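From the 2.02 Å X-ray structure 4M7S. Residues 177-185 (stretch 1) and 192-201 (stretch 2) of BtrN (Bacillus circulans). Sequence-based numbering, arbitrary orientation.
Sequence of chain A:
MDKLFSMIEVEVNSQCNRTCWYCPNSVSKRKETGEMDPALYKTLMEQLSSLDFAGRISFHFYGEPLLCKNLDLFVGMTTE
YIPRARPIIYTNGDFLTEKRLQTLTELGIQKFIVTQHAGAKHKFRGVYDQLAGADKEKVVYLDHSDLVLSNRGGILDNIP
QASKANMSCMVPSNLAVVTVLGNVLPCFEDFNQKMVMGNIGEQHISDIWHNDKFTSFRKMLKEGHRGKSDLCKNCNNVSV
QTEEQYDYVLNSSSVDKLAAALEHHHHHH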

ATOM      1  N   VAL A 177       3.795   1.330  -3.812  1.00 21.55           N
ATOM      2  CA  VAL A 177       2.953   0.147  -3.862  1.00 21.38           C
ATOM      3  C   VAL A 177       3.687  -0.934  -4.630  1.00 23.21           C
ATOM      4  O   VAL A 177       4.263  -0.655  -5.673  1.00 21.54           O
ATOM      5  N   VAL A 178       3.664  -2.164  -4.115  1.00 21.17           N
ATOM      6  CA  VAL A 178       4.220  -3.318  -4.823  1.00 20.81           C
ATOM      7  C   VAL A 178       3.084  -4.321  -5.094  1.00 23.49           C
ATOM      8  O   VAL A 178       2.439  -4.792  -4.160  1.00 22.88           O
ATOM      9  N   THR A 179       2.832  -4.627  -6.367  1.00 23.77           N
ATOM     10  CA  THR A 179       1.733  -5.497  -6.759  1.00 22.87           C
ATOM     11  C   THR A 179       2.148  -6.953  -6.629  1.00 26.88           C
ATOM     12  O   THR A 179       3.321  -7.235  -6.332  1.00 22.46           O
ATOM     13  N   VAL A 180       1.204  -7.869  -6.866  1.00 26.57           N
ATOM     14  CA  VAL A 180       1.475  -9.299  -6.667  1.00 27.52           C
ATOM     15  C   VAL A 180       2.632  -9.773  -7.511  1.00 25.69           C
ATOM     16  O   VAL A 180       3.321 -10.716  -7.137  1.00 26.90           O
ATOM     17  N   LEU A 181       2.806  -9.140  -8.669  1.00 24.00           N
ATOM     18  CA  LEU A 181       3.829  -9.561  -9.617  1.00 26.33           C
ATOM     19  C   LEU A 181       5.088  -8.695  -9.518  1.00 23.11           C
ATOM     20  O   LEU A 181       6.004  -8.824 -10.331  1.00 26.72           O
ATOM     21  N   GLY A 182       5.134  -7.827  -8.511  1.00 22.42           N
ATOM     22  CA  GLY A 182       6.345  -7.069  -8.209  1.00 23.04           C
ATOM     23  C   GLY A 182       6.407  -5.644  -8.747  1.00 25.12           C
ATOM     24  O   GLY A 182       7.364  -4.911  -8.483  1.00 23.20           O
ATOM     25  N   ASN A 183       5.402  -5.242  -9.512  1.00 25.50           N
ATOM     26  CA  ASN A 183       5.404  -3.896 -10.084  1.00 25.56           C
ATOM     27  C   ASN A 183       5.302  -2.837  -9.008  1.00 21.69           C
ATOM     28  O   ASN A 183       4.557  -2.992  -8.035  1.00 19.48           O
ATOM     29  N   VAL A 184       6.049  -1.753  -9.180  1.00 20.75           N
ATOM     30  CA  VAL A 184       6.027  -0.676  -8.205  1.00 20.76           C
ATOM     31  C   VAL A 184       5.199   0.488  -8.756  1.00 22.21           C
ATOM     32  O   VAL A 184       5.451   0.971  -9.863  1.00 23.75           O
ATOM     33  N   LEU A 185       4.205   0.923  -7.986  1.00 19.74           N
ATOM     34  CA  LEU A 185       3.328   2.021  -8.395  1.00 20.36           C
ATOM     35  C   LEU A 185       3.523   3.181  -7.410  1.00 23.24           C
ATOM     36  O   LEU A 185       3.916   2.962  -6.257  1.00 22.29           O
ATOM     37  N   ASN A 192      -5.081   0.351 -12.212  1.00 31.45           N
ATOM     38  CA  ASN A 192      -4.837  -0.069 -13.588  1.00 33.58           C
ATOM     39  C   ASN A 192      -3.354  -0.053 -13.960  1.00 29.74           C
ATOM     40  O   ASN A 192      -2.994  -0.341 -15.104  1.00 32.26           O
ATOM     41  N   GLN A 193      -2.514   0.284 -12.987  1.00 26.92           N
ATOM     42  CA  GLN A 193      -1.059   0.305 -13.167  1.00 28.72           C
ATOM     43  C   GLN A 193      -0.655   1.133 -14.387  1.00 32.24           C
ATOM     44  O   GLN A 193       0.064   0.658 -15.268  1.00 35.52           O
ATOM     45  N   LYS A 194      -1.151   2.366 -14.439  1.00 31.36           N
ATOM     46  CA  LYS A 194      -0.778   3.300 -15.489  1.00 33.25           C
ATOM     47  C   LYS A 194       0.647   3.801 -15.284  1.00 31.39           C
ATOM     48  O   LYS A 194       1.310   4.211 -16.232  1.00 33.75           O
HETATM   49  N   MSE A 195       1.103   3.779 -14.037  1.00 29.40           N
HETATM   50  CA  MSE A 195       2.386   4.371 -13.681  1.00 31.65           C
HETATM   51  C   MSE A 195       3.306   3.327 -13.046  1.00 29.98           C
HETATM   52  O   MSE A 195       3.700   3.465 -11.893  1.00 30.91           O
ATOM     53  N   VAL A 196       3.633   2.278 -13.791  1.00 28.68           N
ATOM     54  CA  VAL A 196       4.580   1.279 -13.308  1.00 28.65           C
ATOM     55  C   VAL A 196       5.974   1.900 -13.341  1.00 28.35           C
ATOM     56  O   VAL A 196       6.436   2.338 -14.394  1.00 27.83           O
HETATM   57  N   MSE A 197       6.611   1.966 -12.176  1.00 25.19           N
HETATM   58  CA  MSE A 197       7.898   2.641 -12.028  1.00 26.69           C
HETATM   59  C   MSE A 197       9.049   1.655 -12.190  1.00 27.53           C
HETATM   60  O   MSE A 197      10.175   2.034 -12.495  1.00 28.23           O
ATOM     61  N   GLY A 198       8.751   0.380 -11.992  1.00 26.54           N
ATOM     62  CA  GLY A 198       9.721  -0.678 -12.213  1.00 25.02           C
ATOM     63  C   GLY A 198       9.174  -1.940 -11.579  1.00 27.00           C
ATOM     64  O   GLY A 198       7.990  -2.004 -11.259  1.00 21.79           O
ATOM     65  N   ASN A 199      10.029  -2.940 -11.395  1.00 27.32           N
ATOM     66  CA  ASN A 199       9.610  -4.208 -10.813  1.00 24.76           C
ATOM     67  C   ASN A 199      10.724  -4.710  -9.892  1.00 24.80           C
ATOM     68  O   ASN A 199      11.882  -4.780 -10.304  1.00 24.84           O
ATOM     69  N   ILE A 200      10.378  -5.033  -8.648  1.00 27.25           N
ATOM     70  CA  ILE A 200      11.370  -5.416  -7.644  1.00 30.59           C
ATOM     71  C   ILE A 200      11.967  -6.804  -7.875  1.00 33.65           C
ATOM     72  O   ILE A 200      12.968  -7.163  -7.248  1.00 37.00           O
ATOM     73  N   GLY A 201      11.359  -7.578  -8.769  1.00 31.46           N
ATOM     74  CA  GLY A 201      11.947  -8.834  -9.194  1.00 31.57           C
ATOM     75  C   GLY A 201      13.117  -8.601 -10.141  1.00 36.00           C
ATOM     76  O   GLY A 201      13.886  -9.520 -10.429  1.00 36.43           O
TER

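Side chains from the two stretches meet on both faces of a short antiparallel pairing, in which Asn 183 and Asn 199 form a non-hydrogen-bonded pair. Their side chains share one face and join a polar chain. Asn 199, with chi1 t (-176°) and chi2 near -69°, brings its amide close to the turn of stretch 1: ND2 donates to Asn 183 OD1 (2.9 Å) and to Leu 181 O (2.8 Å), so both of its hydrogens are used, while OD1 accepts from Gly 201 N at 2.7 Å. Asn 183, in the m rotamer with chi2 near -25°, presents OD1 to Asn 199 and gives ND2 to Gln 193 OE1 (2.9 Å). Gln 193 reaches this amide through an m, t conformation (chi3 24°). Its NE2 lies 3.8 Å from Thr 179 CG2, and water 1 joins Thr 179 OG1 (2.8 Å) to Gln 193 NE2 by a weak 3.4 Å bond.

Val 184, chi1 t, points to the other face, where its CG2 meets Ile 200 CG2 at 3.6 Å. Ile 200 (p, t) also extends CD1 to within 3.9 Å of Val 178 CG1. Leu 185 starts sideways, but its m, t conformation carries CD2 to 3.9 Å from both Gln 193 CB and Val 196 CG2.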

ATOM      1  CB  VAL A 177       1.613   0.427  -4.582  1.00 22.75           C
ATOM      2  CG1 VAL A 177       0.779  -0.855  -4.691  1.00 21.74           C
ATOM      3  CG2 VAL A 177       0.828   1.484  -3.842  1.00 23.37           C
ATOM      4  CB  VAL A 178       5.315  -3.998  -3.977  1.00 21.30           C
ATOM      5  CG1 VAL A 178       5.847  -5.260  -4.673  1.00 17.93           C
ATOM      6  CG2 VAL A 178       6.438  -3.024  -3.661  1.00 22.27           C
ATOM      7  CB  THR A 179       1.299  -5.244  -8.211  1.00 24.94           C
ATOM      8  OG1 THR A 179       2.328  -5.700  -9.102  1.00 22.56           O
ATOM      9  CG2 THR A 179       1.021  -3.744  -8.440  1.00 23.24           C
ATOM     10  CB  VAL A 180       0.302 -10.236  -7.052  1.00 31.11           C
ATOM     11  CG1 VAL A 180      -0.294 -10.894  -5.821  1.00 38.01           C
ATOM     12  CG2 VAL A 180      -0.732  -9.541  -7.922  1.00 30.83           C
ATOM     13  CB  LEU A 181       3.271  -9.578 -11.043  1.00 30.62           C
ATOM     14  CG  LEU A 181       2.121 -10.562 -11.282  1.00 35.27           C
ATOM     15  CD1 LEU A 181       1.617 -10.470 -12.711  1.00 38.83           C
ATOM     16  CD2 LEU A 181       2.555 -11.993 -10.957  1.00 35.45           C
ATOM     17  CB  ASN A 183       4.259  -3.725 -11.077  1.00 27.58           C
ATOM     18  CG  ASN A 183       4.467  -4.525 -12.337  1.00 31.31           C
ATOM     19  OD1 ASN A 183       5.602  -4.834 -12.707  1.00 29.40           O
ATOM     20  ND2 ASN A 183       3.376  -4.840 -13.023  1.00 31.29           N
ATOM     21  CB  VAL A 184       7.449  -0.215  -7.870  1.00 23.75           C
ATOM     22  CG1 VAL A 184       7.426   0.874  -6.792  1.00 23.10           C
ATOM     23  CG2 VAL A 184       8.286  -1.415  -7.410  1.00 21.87           C
ATOM     24  CB  LEU A 185       1.860   1.568  -8.397  1.00 18.18           C
ATOM     25  CG  LEU A 185       1.551   0.191  -8.988  1.00 18.60           C
ATOM     26  CD1 LEU A 185       0.079  -0.161  -8.778  1.00 18.95           C
ATOM     27  CD2 LEU A 185       1.918   0.107 -10.474  1.00 18.36           C
ATOM     28  CB  ASN A 192      -5.652   0.786 -14.558  1.00 39.02           C
ATOM     29  CG  ASN A 192      -7.111   0.380 -14.600  1.00 45.97           C
ATOM     30  OD1 ASN A 192      -7.434  -0.808 -14.596  1.00 47.43           O
ATOM     31  ND2 ASN A 192      -8.002   1.366 -14.635  1.00 51.94           N
ATOM     32  CB  GLN A 193      -0.510  -1.128 -13.254  1.00 27.17           C
ATOM     33  CG  GLN A 193      -1.069  -2.065 -12.164  1.00 24.63           C
ATOM     34  CD  GLN A 193      -0.332  -3.402 -12.083  1.00 33.80           C
ATOM     35  OE1 GLN A 193       0.828  -3.505 -12.482  1.00 35.85           O
ATOM     36  NE2 GLN A 193      -1.008  -4.433 -11.563  1.00 33.21           N
ATOM     37  CB  LYS A 194      -1.734   4.497 -15.500  1.00 38.40           C
ATOM     38  CG  LYS A 194      -3.190   4.161 -15.813  1.00 42.71           C
ATOM     39  CD  LYS A 194      -4.098   5.282 -15.341  1.00 45.88           C
ATOM     40  CE  LYS A 194      -5.554   5.006 -15.659  1.00 50.25           C
ATOM     41  NZ  LYS A 194      -6.386   6.202 -15.343  1.00 52.06           N
HETATM   42  CB  MSE A 195       2.168   5.526 -12.705  1.00 34.85           C
HETATM   43  CG  MSE A 195       3.012   6.751 -12.974  1.00 45.94           C
HETATM   44 SE   MSE A 195       2.767   7.445 -14.783  1.00 68.43          SE
HETATM   45  CE  MSE A 195       0.898   7.977 -14.655  1.00 76.69           C
ATOM     46  CB  VAL A 196       4.556   0.011 -14.162  1.00 30.71           C
ATOM     47  CG1 VAL A 196       5.671  -0.950 -13.714  1.00 33.59           C
ATOM     48  CG2 VAL A 196       3.192  -0.665 -14.054  1.00 28.02           C
HETATM   49  CB  MSE A 197       7.959   3.332 -10.665  1.00 23.16           C
HETATM   50  CG  MSE A 197       6.856   4.369 -10.482  1.00 25.42           C
HETATM   51 SE   MSE A 197       7.122   5.824 -11.733  1.00 46.52          SE
HETATM   52  CE  MSE A 197       5.909   7.124 -10.910  1.00 32.72           C
ATOM     53  CB  ASN A 199       9.305  -5.222 -11.929  1.00 25.89           C
ATOM     54  CG  ASN A 199       8.755  -6.538 -11.395  1.00 28.57           C
ATOM     55  OD1 ASN A 199       9.478  -7.305 -10.745  1.00 27.42           O
ATOM     56  ND2 ASN A 199       7.470  -6.806 -11.664  1.00 23.65           N
ATOM     57  CB  ILE A 200      10.797  -5.365  -6.215  1.00 29.15           C
ATOM     58  CG1 ILE A 200       9.621  -6.337  -6.086  1.00 30.37           C
ATOM     59  CG2 ILE A 200      10.389  -3.942  -5.852  1.00 27.54           C
ATOM     60  CD1 ILE A 200       9.390  -6.809  -4.696  1.00 31.23           C
TER
HETATM   61  O   HOH W   1       0.615  -7.250 -10.691  1.00 25.09           O